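Local atomic coordinates of N-isopropylammelide isopropylaminohydrolase (Burkholderia multivorans ATCC 17616, PDB entry 6NBO), a protein that belongs to the amidohydrolase family, with a TIM-type barrel of strands and helices at its core and zinc bound in the model. Residues A267-E271 / L272-V276; A322-I325 / A326-N329. All coordinates share one frame; numbering follows the deposited sequence. Where two conformers were deposited one is given.

Contact 1 (A267-E271 / L272-V276); sequences ARMAE and LGVAV
With chi1 near 173°, V274 sets CG1 anti to its own backbone N, and M269 bends at chi3 (62°), which turns its methyl CE round to meet that branch. CE of M269 lies 3.9 Å from CG1 of V274, and nearer the backbone CB of M269 and CB of V274 are 4.0 Å apart, the two chains crossing at a slant. This apolar pairing between a residue of the last turn and the one just past the glycine is the hydrophobic contact that usually accompanies a Schellman motif, which here closes helix 259-272 before strand 275-278 of the barrel. G273 takes the positive phi (65°) that takes the chain out of the helix and lets two N-H groups bond back onto the last turn. V274 N reaches M269 O at 2.9 Å, the 6→1 bond of the motif, while G273 N reaches A270 O at 3.1 Å, its 5→2 bond, coming from above the carbonyl plane and not along a lone pair. M269 O also takes a second, weak bond from L272 N. R268 is held elsewhere, its NH1 forming a salt bridge with D231 of helix 223-239. The last regular helical bond runs from L272 N to R268 O at 3.0 Å, and L272 packs its side chain beside the same carbonyl, with CG 3.6 Å from R268 O.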
# COMPACT_ATOMS: atom_id res chain seq x y z
N ALA A 267 18.53 -7.36 9.49
CA ALA A 267 19.54 -6.34 9.77
C ALA A 267 20.02 -5.69 8.48
O ALA A 267 20.15 -4.46 8.41
CB ALA A 267 20.71 -6.94 10.55
N ARG A 268 20.23 -6.49 7.44
CA ARG A 268 20.66 -5.95 6.16
C ARG A 268 19.58 -5.08 5.54
O ARG A 268 19.88 -4.01 4.99
CB ARG A 268 21.04 -7.09 5.21
CG ARG A 268 22.29 -7.82 5.66
CD ARG A 268 22.46 -9.12 4.89
NE ARG A 268 22.69 -8.89 3.47
CZ ARG A 268 22.70 -9.85 2.56
NH1 ARG A 268 22.49 -11.10 2.94
NH2 ARG A 268 22.91 -9.56 1.29
N MET A 269 18.32 -5.53 5.60
CA MET A 269 17.22 -4.72 5.09
C MET A 269 17.14 -3.38 5.82
O MET A 269 16.95 -2.34 5.19
CB MET A 269 15.91 -5.50 5.21
CG MET A 269 15.95 -6.82 4.44
SD MET A 269 14.57 -7.89 4.84
CE MET A 269 13.25 -6.85 4.29
N ALA A 270 17.28 -3.39 7.15
CA ALA A 270 17.23 -2.13 7.88
C ALA A 270 18.34 -1.19 7.42
O ALA A 270 18.10 -0.00 7.16
CB ALA A 270 17.35 -2.39 9.38
N GLU A 271 19.56 -1.71 7.30
CA GLU A 271 20.70 -0.92 6.84
C GLU A 271 20.42 -0.28 5.48
O GLU A 271 20.77 0.88 5.25
CB GLU A 271 21.95 -1.80 6.79
CG GLU A 271 23.19 -1.12 6.26
CD GLU A 271 23.55 0.13 7.05
OE1 GLU A 271 23.44 0.10 8.29
OE2 GLU A 271 23.93 1.14 6.42
N LEU A 272 19.79 -1.01 4.57
CA LEU A 272 19.57 -0.53 3.21
C LEU A 272 18.27 0.24 3.05
O LEU A 272 17.94 0.66 1.94
CB LEU A 272 19.60 -1.70 2.23
CG LEU A 272 21.00 -2.31 2.08
CD1 LEU A 272 20.95 -3.66 1.39
CD2 LEU A 272 21.88 -1.35 1.30
N GLY A 273 17.52 0.44 4.13
CA GLY A 273 16.23 1.09 4.00
C GLY A 273 15.23 0.29 3.20
O GLY A 273 14.36 0.88 2.56
N VAL A 274 15.32 -1.04 3.23
CA VAL A 274 14.37 -1.90 2.54
C VAL A 274 13.20 -2.20 3.47
O VAL A 274 13.40 -2.77 4.55
CB VAL A 274 15.04 -3.20 2.08
CG1 VAL A 274 14.00 -4.16 1.52
CG2 VAL A 274 16.14 -2.89 1.06
N ALA A 275 11.99 -1.83 3.06
CA ALA A 275 10.78 -2.11 3.81
C ALA A 275 10.18 -3.45 3.36
O ALA A 275 10.51 -3.97 2.30
CB ALA A 275 9.74 -1.00 3.60
N VAL A 276 9.31 -4.00 4.21
CA VAL A 276 8.61 -5.23 3.88
C VAL A 276 7.11 -4.94 3.89
O VAL A 276 6.60 -4.19 4.72
CB VAL A 276 9.00 -6.39 4.84
CG1 VAL A 276 8.50 -6.15 6.27
CG2 VAL A 276 8.50 -7.72 4.28

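Contact 2 (A322-I325 / A326-N329); sequences AMLI and AMRN
I325 O is gripped twice by one residue: N329 N and N329 ND2 both approach it to 3.0 Å, from opposite faces of the carbonyl plane. The side-chain bond is the straighter of the two, 165° at the hydrogen against 144°, and the oxygen lies close to the plane of the N329 amide. With CG turned beside its backbone N (chi1 -79°), N329 folds its amide back alongside I325, leaving ND2 4.0 Å from I325 CG2. The other end of that amide is held as well, since OD1 accepts from V289 N, and together the two bonds fix how the group is rotated. One residue earlier, R328 N gives L324 O a bond of 2.8 Å; its guanidinium leaves the segment and donates through NE to P281 O and through NH2 to V284 O. On another side of the helix the methyl of M323 comes up to the sulfur of M327, CE to SD 4.1 Å. M327 also lays its CG 3.3 Å from M323 O, the carbonyl that accepts M327 N, and its SD is 4.2 Å from CD2 of L324. The pattern is that of the closing turn of an alpha helix, with regular i to i+4 bonds and an asparagine amide doubling the last of them, at the end of helix 318-328 in this amidohydrolase barrel.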
# COMPACT_ATOMS: atom_id res chain seq x y z
N ALA A 322 -5.48 -3.41 9.10
CA ALA A 322 -4.70 -3.31 10.33
C ALA A 322 -5.18 -4.33 11.35
O ALA A 322 -4.36 -5.00 12.00
CB ALA A 322 -4.81 -1.90 10.91
N MET A 323 -6.50 -4.47 11.49
CA MET A 323 -7.05 -5.48 12.38
C MET A 323 -6.58 -6.88 11.99
O MET A 323 -6.23 -7.69 12.85
CB MET A 323 -8.58 -5.43 12.37
CG MET A 323 -9.22 -6.36 13.40
SD MET A 323 -10.99 -6.56 13.12
CE MET A 323 -10.97 -7.61 11.65
N LEU A 324 -6.57 -7.18 10.69
CA LEU A 324 -6.18 -8.54 10.28
C LEU A 324 -4.69 -8.78 10.50
O LEU A 324 -4.29 -9.89 10.88
CB LEU A 324 -6.56 -8.77 8.82
CG LEU A 324 -8.05 -8.81 8.51
CD1 LEU A 324 -8.25 -8.84 7.00
CD2 LEU A 324 -8.69 -10.03 9.16
N ILE A 325 -3.87 -7.76 10.28
CA ILE A 325 -2.44 -7.86 10.59
C ILE A 325 -2.25 -8.14 12.08
O ILE A 325 -1.48 -9.03 12.48
CB ILE A 325 -1.71 -6.58 10.14
CG1 ILE A 325 -1.68 -6.51 8.61
CG2 ILE A 325 -0.29 -6.52 10.71
CD1 ILE A 325 -1.20 -5.18 8.05
N ALA A 326 -2.96 -7.39 12.93
CA ALA A 326 -2.87 -7.59 14.37
C ALA A 326 -3.28 -9.01 14.76
O ALA A 326 -2.58 -9.68 15.53
CB ALA A 326 -3.75 -6.55 15.08
N MET A 327 -4.39 -9.49 14.21
CA MET A 327 -4.83 -10.85 14.49
C MET A 327 -3.79 -11.87 14.05
O MET A 327 -3.46 -12.80 14.78
CB MET A 327 -6.17 -11.14 13.79
CG MET A 327 -7.35 -10.37 14.33
SD MET A 327 -8.80 -10.64 13.27
CE MET A 327 -10.12 -10.43 14.46
N ARG A 328 -3.27 -11.70 12.83
CA ARG A 328 -2.30 -12.65 12.31
C ARG A 328 -1.05 -12.70 13.17
O ARG A 328 -0.43 -13.76 13.30
CB ARG A 328 -1.94 -12.29 10.86
CG ARG A 328 -0.96 -13.25 10.19
CD ARG A 328 -1.56 -14.65 10.01
NE ARG A 328 -0.62 -15.59 9.40
CZ ARG A 328 0.31 -16.26 10.08
NH1 ARG A 328 0.41 -16.10 11.39
NH2 ARG A 328 1.12 -17.10 9.44
N ASN A 329 -0.68 -11.58 13.79
CA ASN A 329 0.50 -11.51 14.63
C ASN A 329 0.18 -11.76 16.10
O ASN A 329 1.06 -11.58 16.95
CB ASN A 329 1.19 -10.16 14.45
CG ASN A 329 2.03 -10.10 13.18
OD1 ASN A 329 3.23 -10.31 13.23
ND2 ASN A 329 1.39 -9.84 12.04

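Contact 1 and contact 2 both lie at helix ends, but one leads into a barrel strand and the other closes the helix that follows the last of the parallel barrel strands. Their centres are 22 Å apart and their nearest atoms about 9 Å, so they do not touch. The intervening chain joins them: the stretch after strand 275-278 supplies P281 and V284, whose carbonyls receive R328 of contact 2, while V276 of contact 1 pairs with strand 299-301, shortly before the zinc ligand D304. The side chain of V276 lies about 12 Å from a zinc ion and that of I325 about 13 Å, placing both outside the metal site.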